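Local coordinates for oxidoreductase, NAD-binding/iron-sulfur cluster-binding protein (Nitratireductor pacificus pht-3B, PDB 6ZXU) that is a catabolic reductive dehalogenase that carries cobalamin and two [4Fe-4S] clusters and removes halogen from organohalide substrates, at residues G90-L95 with Y186-G191; F192-H197 with V237-A242; K340-L345 with F642-I647. All blocks are in the same frame, centred on the assembly; numbering follows the deposited sequence.

Interaction 1: G90-L95 with Y186-G191; sequences GPVAPL and YVRWMG
Arg-188, at the end of helix 168-190, packs its CB, CG and CD against the carbonyls of Gly-90 and Pro-91. Its CD lies 3.3 Å from Gly-90 O, and the bend at chi3 (-61°) places NE 3.4 Å from Gly-90 N. That amide sits over the centre of the guanidinium face without a hydrogen bond, since both nitrogens are donors. Glycine suits this place, because a CB on it would press on Arg-188 NE and collide with Pro-91 CD. The far end of the guanidinium is held outside the contact: NH1 donates to Leu-88 O and Ala-194 O, and NH2 to Phe-87 O.

Packing is also close where the helix stops. Gly-191, with positive phi (115°), ends it in a Schellman motif, its N donating back to Arg-188 O. The opposite face of that same carbonyl accepts Ala-93 N at 3.1 Å (N-H...O 156°), so the loop continues the capping of the helix C-terminus. A side chain on Gly-191 would be jammed against the preceding carbonyl and would run into Leu-95 CD1; its bare CA instead approaches Ala-93 O at 3.3 Å in a CA-H...O contact. Ala-93 is small enough to set CB 3.6 Å from Trp-189 O, with Trp-189 CE3 also beside it.

Val-92 and Leu-95, by contrast, are exposed and touch the helix end only with their methyl groups. Val-92 rests CG1 on Gly-191 C, 3.7 Å away, and crosses the Arg-188 chain at about a right angle. Leu-95 brings CD1 to 3.6 Å from Met-190 O. Water fills in between the polar groups: one molecule links Pro-91 O with Arg-188 NE, a second joins Ala-93 O to Gly-191 O, and a third bridges Pro-94 O and Trp-189 O.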
loop_
_atom_site.group_PDB
_atom_site.type_symbol
_atom_site.label_atom_id
_atom_site.label_comp_id
_atom_site.label_asym_id
_atom_site.label_seq_id
_atom_site.Cartn_x
_atom_site.Cartn_y
_atom_site.Cartn_z
ATOM N N GLY A 90 18.759 6.406 14.952
ATOM C CA GLY A 90 18.613 5.119 15.577
ATOM C C GLY A 90 19.923 4.347 15.615
ATOM O O GLY A 90 20.965 4.769 15.122
ATOM N N PRO A 91 19.853 3.137 16.148
ATOM C CA PRO A 91 21.013 2.257 16.091
ATOM C C PRO A 91 21.475 1.869 14.679
ATOM O O PRO A 91 20.649 1.644 13.753
ATOM C CB PRO A 91 20.527 0.982 16.824
ATOM C CG PRO A 91 19.040 0.978 16.665
ATOM C CD PRO A 91 18.635 2.454 16.622
ATOM N N VAL A 92 22.794 1.697 14.548
ATOM C CA VAL A 92 23.402 1.268 13.300
ATOM C C VAL A 92 23.813 -0.215 13.457
ATOM O O VAL A 92 24.438 -0.599 14.417
ATOM C CB VAL A 92 24.608 2.151 13.005
ATOM C CG1 VAL A 92 25.206 1.815 11.689
ATOM C CG2 VAL A 92 24.206 3.612 13.068
ATOM N N ALA A 93 23.429 -1.033 12.511
ATOM C CA ALA A 93 23.809 -2.400 12.501
ATOM C C ALA A 93 25.313 -2.564 12.175
ATOM O O ALA A 93 25.932 -1.704 11.541
ATOM C CB ALA A 93 22.963 -3.146 11.479
ATOM N N PRO A 94 25.877 -3.730 12.506
ATOM C CA PRO A 94 27.191 -4.064 12.016
ATOM C C PRO A 94 27.239 -4.136 10.504
ATOM O O PRO A 94 26.247 -4.546 9.830
ATOM C CB PRO A 94 27.459 -5.478 12.593
ATOM C CG PRO A 94 26.502 -5.627 13.686
ATOM C CD PRO A 94 25.282 -4.835 13.282
ATOM N N LEU A 95 28.379 -3.713 9.970
ATOM C CA LEU A 95 28.565 -3.752 8.550
ATOM C C LEU A 95 28.899 -5.153 8.111
ATOM O O LEU A 95 29.818 -5.772 8.607
ATOM C CB LEU A 95 29.648 -2.781 8.159
ATOM C CG LEU A 95 29.864 -2.603 6.678
ATOM C CD1 LEU A 95 28.865 -1.629 6.086
ATOM C CD2 LEU A 95 31.286 -2.125 6.400
ATOM N N TYR A 186 16.773 2.335 6.841
ATOM C CA TYR A 186 17.264 1.361 5.840
ATOM C C TYR A 186 18.789 1.418 5.691
ATOM O O TYR A 186 19.458 0.374 5.693
ATOM C CB TYR A 186 16.632 1.679 4.451
ATOM C CG TYR A 186 17.246 1.049 3.265
ATOM C CD1 TYR A 186 17.373 -0.321 3.178
ATOM C CD2 TYR A 186 17.661 1.807 2.185
ATOM C CE1 TYR A 186 17.911 -0.926 2.063
ATOM C CE2 TYR A 186 18.186 1.219 1.012
ATOM C CZ TYR A 186 18.303 -0.134 0.938
ATOM O OH TYR A 186 18.858 -0.719 -0.180
ATOM N N VAL A 187 19.351 2.641 5.586
ATOM C CA VAL A 187 20.838 2.779 5.443
ATOM C C VAL A 187 21.536 2.337 6.766
ATOM O O VAL A 187 22.553 1.657 6.724
ATOM C CB VAL A 187 21.203 4.215 5.061
ATOM C CG1 VAL A 187 22.700 4.467 5.084
ATOM C CG2 VAL A 187 20.661 4.557 3.678
ATOM N N ARG A 188 20.949 2.675 7.904
ATOM C CA ARG A 188 21.455 2.229 9.224
ATOM C C ARG A 188 21.477 0.716 9.359
ATOM O O ARG A 188 22.422 0.137 9.875
ATOM C CB ARG A 188 20.687 2.861 10.345
ATOM C CG ARG A 188 20.989 4.328 10.552
ATOM C CD ARG A 188 20.418 4.844 11.853
ATOM N NE ARG A 188 18.929 4.728 11.943
ATOM C CZ ARG A 188 18.061 5.655 11.620
ATOM N NH1 ARG A 188 18.421 6.838 11.054
ATOM N NH2 ARG A 188 16.764 5.410 11.770
ATOM N N TRP A 189 20.482 0.036 8.810
ATOM C CA TRP A 189 20.481 -1.425 8.813
ATOM C C TRP A 189 21.457 -2.078 7.867
ATOM O O TRP A 189 21.833 -3.246 8.038
ATOM C CB TRP A 189 19.075 -1.952 8.532
ATOM C CG TRP A 189 18.232 -2.060 9.764
ATOM C CD1 TRP A 189 17.255 -1.188 10.222
ATOM C CD2 TRP A 189 18.340 -3.092 10.736
ATOM N NE1 TRP A 189 16.729 -1.657 11.404
ATOM C CE2 TRP A 189 17.360 -2.827 11.745
ATOM C CE3 TRP A 189 19.159 -4.245 10.851
ATOM C CZ2 TRP A 189 17.198 -3.646 12.875
ATOM C CZ3 TRP A 189 18.986 -5.091 12.001
ATOM C CH2 TRP A 189 18.008 -4.773 12.981
ATOM N N MET A 190 21.884 -1.351 6.832
ATOM C CA MET A 190 22.935 -1.794 5.921
ATOM C C MET A 190 24.348 -1.556 6.520
ATOM O O MET A 190 25.333 -2.078 6.001
ATOM C CB MET A 190 22.805 -1.049 4.595
ATOM C CG MET A 190 21.744 -1.657 3.702
ATOM S SD MET A 190 21.846 -1.032 1.984
ATOM C CE MET A 190 21.711 0.757 2.181
ATOM N N GLY A 191 24.432 -0.797 7.619
ATOM C CA GLY A 191 25.673 -0.705 8.389
ATOM C C GLY A 191 26.273 0.690 8.381
ATOM O O GLY A 191 27.380 0.852 8.873
HETATM O O HOH W 1 18.302 2.245 13.200
HETATM O O HOH W 2 28.115 -0.503 11.228
HETATM O O HOH W 3 24.032 -4.816 8.276
#

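Interaction 2: F192-H197 with V237-A242; sequences FPARGH and VTTGYA
Phe-192 covers Tyr-241 with its whole side chain. CB starts 3.9 Å from Tyr-241 CB; CG, placed beside the backbone N (chi1 -57°), then meets Tyr-241 CD1, which CD1 of Phe-192 approaches to 3.6 Å. CD2 comes near Tyr-241 CA, and CE2, CE1 (at 3.7 Å) and the tip, CZ, all face the same Tyr-241 CD1. This one atom therefore stands over the centre of the Phe-192 face, an edge-to-face pair with planes at 52°. An alanine here would probably leave that edge of Tyr-241 without its covering face and open a gap beside the end of the strand.

Next to this pair, Thr-239 OG1 donates to Pro-193 O (2.7 Å), tying the two segments, and accepts from Tyr-241 N, an ST turn within its own segment; threonine suits because its hydroxyl can do both at once. Arg-195 and Thr-238 form a hydrogen-bonded antiparallel pair, with Thr-238 N 2.9 Å from Arg-195 O. On the face that carries their side chains, Thr-238 OG1 lies in the ring plane of His-197, hydrogen-bonded to NE2 at 2.9 Å, and also pairs with His-140. Edge strand 194-198 thus meets strand 232-239 in an antiparallel sheet ordered 121-126, 142-149, 232-239, 194-198.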
loop_
_atom_site.group_PDB
_atom_site.type_symbol
_atom_site.label_atom_id
_atom_site.label_comp_id
_atom_site.label_asym_id
_atom_site.label_seq_id
_atom_site.Cartn_x
_atom_site.Cartn_y
_atom_site.Cartn_z
ATOM N N PHE A 192 25.545 1.709 7.926
ATOM C CA PHE A 192 26.081 3.047 7.782
ATOM C C PHE A 192 25.299 4.011 8.572
ATOM O O PHE A 192 24.058 4.002 8.530
ATOM C CB PHE A 192 26.095 3.504 6.273
ATOM C CG PHE A 192 26.855 2.611 5.373
ATOM C CD1 PHE A 192 26.290 1.430 4.885
ATOM C CD2 PHE A 192 28.169 2.895 5.032
ATOM C CE1 PHE A 192 27.013 0.537 4.118
ATOM C CE2 PHE A 192 28.874 2.029 4.247
ATOM C CZ PHE A 192 28.300 0.858 3.763
ATOM N N PRO A 193 25.952 4.865 9.350
ATOM C CA PRO A 193 25.234 5.930 10.022
ATOM C C PRO A 193 24.524 6.856 9.072
ATOM O O PRO A 193 25.003 7.168 7.975
ATOM C CB PRO A 193 26.346 6.688 10.759
ATOM C CG PRO A 193 27.334 5.600 11.053
ATOM C CD PRO A 193 27.352 4.775 9.818
ATOM N N ALA A 194 23.344 7.243 9.455
ATOM C CA ALA A 194 22.428 8.063 8.620
ATOM C C ALA A 194 21.359 8.694 9.458
ATOM O O ALA A 194 20.906 8.124 10.478
ATOM C CB ALA A 194 21.802 7.173 7.555
ATOM N N ARG A 195 21.017 9.880 9.111
ATOM C CA ARG A 195 20.098 10.665 9.888
ATOM C C ARG A 195 19.099 11.333 8.934
ATOM O O ARG A 195 19.484 11.855 7.867
ATOM C CB ARG A 195 20.872 11.727 10.644
ATOM C CG ARG A 195 20.093 12.864 11.273
ATOM C CD ARG A 195 19.216 12.417 12.372
ATOM N NE ARG A 195 18.995 13.415 13.426
ATOM C CZ ARG A 195 18.149 14.429 13.434
ATOM N NH1 ARG A 195 17.351 14.753 12.424
ATOM N NH2 ARG A 195 18.091 15.189 14.549
ATOM N N GLY A 196 17.799 11.300 9.282
ATOM C CA GLY A 196 16.762 11.914 8.504
ATOM C C GLY A 196 16.472 13.296 9.008
ATOM O O GLY A 196 16.688 13.605 10.186
ATOM N N HIS A 197 16.016 14.128 8.112
ATOM C CA HIS A 197 15.726 15.509 8.405
ATOM C C HIS A 197 14.496 15.948 7.696
ATOM O O HIS A 197 14.267 15.563 6.522
ATOM C CB HIS A 197 16.926 16.443 7.963
ATOM C CG HIS A 197 18.277 15.970 8.365
ATOM N ND1 HIS A 197 19.002 16.513 9.408
ATOM C CD2 HIS A 197 19.050 14.985 7.862
ATOM C CE1 HIS A 197 20.159 15.900 9.513
ATOM N NE2 HIS A 197 20.224 14.978 8.578
ATOM N N VAL A 237 18.056 12.721 3.836
ATOM C CA VAL A 237 18.822 11.765 4.607
ATOM C C VAL A 237 20.322 12.091 4.390
ATOM O O VAL A 237 20.827 12.043 3.260
ATOM C CB VAL A 237 18.541 10.330 4.165
ATOM C CG1 VAL A 237 19.404 9.360 4.928
ATOM C CG2 VAL A 237 17.043 9.989 4.360
ATOM N N THR A 238 21.047 12.405 5.480
ATOM C CA THR A 238 22.466 12.637 5.411
ATOM C C THR A 238 23.146 11.362 5.862
ATOM O O THR A 238 22.663 10.646 6.760
ATOM C CB THR A 238 22.938 13.806 6.291
ATOM O OG1 THR A 238 22.562 13.548 7.662
ATOM C CG2 THR A 238 22.336 15.095 5.816
ATOM N N THR A 239 24.272 11.054 5.266
ATOM C CA THR A 239 24.979 9.826 5.585
ATOM C C THR A 239 26.440 9.894 5.100
ATOM O O THR A 239 26.804 10.756 4.293
ATOM C CB THR A 239 24.249 8.611 4.938
ATOM O OG1 THR A 239 24.903 7.385 5.273
ATOM C CG2 THR A 239 24.226 8.709 3.425
ATOM N N GLY A 240 27.253 8.986 5.616
ATOM C CA GLY A 240 28.601 8.743 5.135
ATOM C C GLY A 240 28.647 7.594 4.143
ATOM O O GLY A 240 29.698 7.326 3.562
ATOM N N TYR A 241 27.509 6.923 3.912
ATOM C CA TYR A 241 27.315 5.965 2.765
ATOM C C TYR A 241 27.520 6.806 1.471
ATOM O O TYR A 241 26.689 7.653 1.106
ATOM C CB TYR A 241 25.866 5.409 2.825
ATOM C CG TYR A 241 25.395 4.354 1.822
ATOM C CD1 TYR A 241 25.998 3.160 1.738
ATOM C CD2 TYR A 241 24.241 4.564 1.106
ATOM C CE1 TYR A 241 25.509 2.154 0.938
ATOM C CE2 TYR A 241 23.710 3.594 0.252
ATOM C CZ TYR A 241 24.308 2.377 0.179
ATOM O OH TYR A 241 23.784 1.382 -0.660
ATOM N N ALA A 242 28.618 6.557 0.780
ATOM C CA ALA A 242 28.983 7.375 -0.385
ATOM C C ALA A 242 28.097 7.054 -1.550
ATOM O O ALA A 242 27.848 5.883 -1.873
ATOM C CB ALA A 242 30.416 7.131 -0.778
HETATM O O HOH W 4 27.513 7.023 7.516
#

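Interaction 3: K340-L345 with F642-I647; sequences KHPLAL and FDLEVI
Leu-345 meets Val-646 tip to tip, its CD1 packed 3.6 Å from Val-646 CG2. Pro-342 slides past the same valine in the opposite direction, while its CD rests 3.8 Å from Leu-644 CB, the two side chains crossing at about a right angle. Branched and ring-shaped apolar residues thus pack the start of helix 342-354 against Leu-644 and strand 645-647. Proline fits the first turn of a helix, where no backbone N-H is needed for an i to i-4 bond.

His-341 is the N-cap of that helix and works with both ring nitrogens. ND1 accepts Leu-343 N at 3.0 Å, and NE2 donates to Phe-642 O at 2.9 Å, the oxygen lying near the ring plane; this is consistent with a proton on NE2. The first torsion sets CG anti to the backbone N (chi1 -171°), and the bonds at ND1 and NE2 hold the turn of the ring. The buried Leu-644 O, close to His-341 CD2, has no hydrogen-bonding partner.

A nearly straight bond joins the backbones, Val-646 N to Lys-340 O at 2.8 Å (171°). Lys-340 and Glu-645 run side by side in the same direction, but NZ stays 4.8 Å from OE2 and a water bridges them. Each has a further partner: NZ donates to Gly-585 O, and OE2 forms a salt bridge with Arg-336. Tyr-186 and Trp-189 of helix 168-190 pack on Pro-342, helix 103-116 touches Phe-642, and strand 650-652 pairs with strand 645-647.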
loop_
_atom_site.group_PDB
_atom_site.type_symbol
_atom_site.label_atom_id
_atom_site.label_comp_id
_atom_site.label_asym_id
_atom_site.label_seq_id
_atom_site.Cartn_x
_atom_site.Cartn_y
_atom_site.Cartn_z
ATOM N N LYS A 340 13.069 -9.654 6.979
ATOM C CA LYS A 340 14.355 -10.117 6.612
ATOM C C LYS A 340 15.134 -9.087 5.793
ATOM O O LYS A 340 16.338 -9.100 5.791
ATOM C CB LYS A 340 14.228 -11.391 5.780
ATOM C CG LYS A 340 13.436 -12.480 6.424
ATOM C CD LYS A 340 13.630 -13.756 5.566
ATOM C CE LYS A 340 12.409 -14.609 5.456
ATOM N NZ LYS A 340 12.640 -15.920 4.788
ATOM N N HIS A 341 14.449 -8.177 5.072
ATOM C CA HIS A 341 15.144 -7.210 4.237
ATOM C C HIS A 341 15.292 -5.893 4.973
ATOM O O HIS A 341 14.391 -5.490 5.703
ATOM C CB HIS A 341 14.373 -7.021 2.936
ATOM C CG HIS A 341 15.113 -6.222 1.918
ATOM N ND1 HIS A 341 15.227 -4.852 1.992
ATOM C CD2 HIS A 341 15.756 -6.595 0.801
ATOM C CE1 HIS A 341 15.898 -4.407 0.941
ATOM N NE2 HIS A 341 16.253 -5.456 0.219
ATOM N N PRO A 342 16.451 -5.210 4.840
ATOM C CA PRO A 342 16.679 -3.929 5.587
ATOM C C PRO A 342 15.674 -2.814 5.362
ATOM O O PRO A 342 15.466 -1.987 6.255
ATOM C CB PRO A 342 18.039 -3.465 5.051
ATOM C CG PRO A 342 18.758 -4.721 4.752
ATOM C CD PRO A 342 17.715 -5.670 4.207
ATOM N N LEU A 343 15.066 -2.751 4.190
ATOM C CA LEU A 343 14.050 -1.760 3.926
ATOM C C LEU A 343 12.803 -1.957 4.759
ATOM O O LEU A 343 12.278 -1.004 5.349
ATOM C CB LEU A 343 13.702 -1.732 2.421
ATOM C CG LEU A 343 12.724 -0.648 1.992
ATOM C CD1 LEU A 343 13.208 0.771 2.284
ATOM C CD2 LEU A 343 12.404 -0.761 0.502
ATOM N N ALA A 344 12.319 -3.196 4.816
ATOM C CA ALA A 344 11.217 -3.522 5.712
ATOM C C ALA A 344 11.559 -3.235 7.205
ATOM O O ALA A 344 10.762 -2.675 7.942
ATOM C CB ALA A 344 10.864 -4.988 5.546
ATOM N N LEU A 345 12.753 -3.591 7.623
ATOM C CA LEU A 345 13.225 -3.223 8.968
ATOM C C LEU A 345 13.212 -1.711 9.203
ATOM O O LEU A 345 12.941 -1.262 10.319
ATOM C CB LEU A 345 14.634 -3.789 9.255
ATOM C CG LEU A 345 14.624 -5.303 9.486
ATOM C CD1 LEU A 345 15.982 -5.915 9.369
ATOM C CD2 LEU A 345 14.089 -5.593 10.895
ATOM N N PHE A 642 18.329 -4.468 -3.578
ATOM C CA PHE A 642 19.423 -5.393 -3.235
ATOM C C PHE A 642 18.869 -6.682 -2.644
ATOM O O PHE A 642 17.885 -6.656 -1.914
ATOM C CB PHE A 642 20.365 -4.751 -2.202
ATOM C CG PHE A 642 21.074 -3.497 -2.647
ATOM C CD1 PHE A 642 21.341 -3.240 -3.965
ATOM C CD2 PHE A 642 21.497 -2.588 -1.681
ATOM C CE1 PHE A 642 21.971 -2.105 -4.360
ATOM C CE2 PHE A 642 22.164 -1.452 -2.039
ATOM C CZ PHE A 642 22.403 -1.214 -3.379
ATOM N N ASP A 643 19.488 -7.794 -2.973
ATOM C CA ASP A 643 19.178 -9.066 -2.356
ATOM C C ASP A 643 19.968 -9.241 -1.027
ATOM O O ASP A 643 21.095 -9.698 -1.019
ATOM C CB ASP A 643 19.533 -10.207 -3.302
ATOM C CG ASP A 643 18.595 -10.302 -4.446
ATOM O OD1 ASP A 643 17.464 -9.741 -4.395
ATOM O OD2 ASP A 643 18.963 -10.897 -5.423
ATOM N N LEU A 644 19.396 -8.751 0.049
ATOM C CA LEU A 644 19.951 -8.733 1.375
ATOM C C LEU A 644 18.993 -9.390 2.339
ATOM O O LEU A 644 17.801 -9.093 2.308
ATOM C CB LEU A 644 20.236 -7.295 1.876
ATOM C CG LEU A 644 21.279 -6.509 1.084
ATOM C CD1 LEU A 644 21.390 -5.061 1.549
ATOM C CD2 LEU A 644 22.627 -7.220 1.153
ATOM N N GLU A 645 19.532 -10.261 3.192
ATOM C CA GLU A 645 18.806 -10.927 4.248
ATOM C C GLU A 645 19.539 -10.622 5.516
ATOM O O GLU A 645 20.715 -10.883 5.629
ATOM C CB GLU A 645 18.752 -12.454 3.971
ATOM C CG GLU A 645 18.162 -13.242 5.098
ATOM C CD GLU A 645 18.096 -14.742 4.843
ATOM O OE1 GLU A 645 18.750 -15.287 3.906
ATOM O OE2 GLU A 645 17.343 -15.407 5.597
ATOM N N VAL A 646 18.824 -10.066 6.482
ATOM C CA VAL A 646 19.373 -9.859 7.815
ATOM C C VAL A 646 19.221 -11.178 8.635
ATOM O O VAL A 646 18.117 -11.742 8.787
ATOM C CB VAL A 646 18.655 -8.746 8.526
ATOM C CG1 VAL A 646 19.103 -8.630 9.947
ATOM C CG2 VAL A 646 18.863 -7.445 7.779
ATOM N N ILE A 647 20.362 -11.668 9.089
ATOM C CA ILE A 647 20.464 -12.808 9.975
ATOM C C ILE A 647 21.299 -12.403 11.184
ATOM O O ILE A 647 22.385 -11.912 11.032
ATOM C CB ILE A 647 21.176 -13.964 9.303
ATOM C CG1 ILE A 647 20.260 -14.607 8.295
ATOM C CG2 ILE A 647 21.545 -15.004 10.368
ATOM C CD1 ILE A 647 20.917 -15.497 7.252
HETATM O O HOH W 5 15.310 -16.758 5.108
#

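How the interactions relate
The three contacts follow one another along the chain and lie on the same side of its centre. Interactions 1 and 2 have centres about 10 Å apart and share a junction: helix 168-190 ends in interaction 1 and strand 194-198 begins in interaction 2, with a probable hydrogen bond between Val-187 O and Phe-192 N and Met-190 packing on Tyr-241. The centre of interaction 3 is about 11 Å from that of interaction 1 and 18 Å from that of interaction 2; Tyr-186 and Tyr-241 both touch Phe-642. Helix 168-190 thus joins the sheet of strand 194-198 to the later chain. Interactions 1 and 2 lie away from the cofactors, whereas the side chain of Lys-340 is about 13 Å from the bound cobalamin and from a bound iron-sulfur cluster.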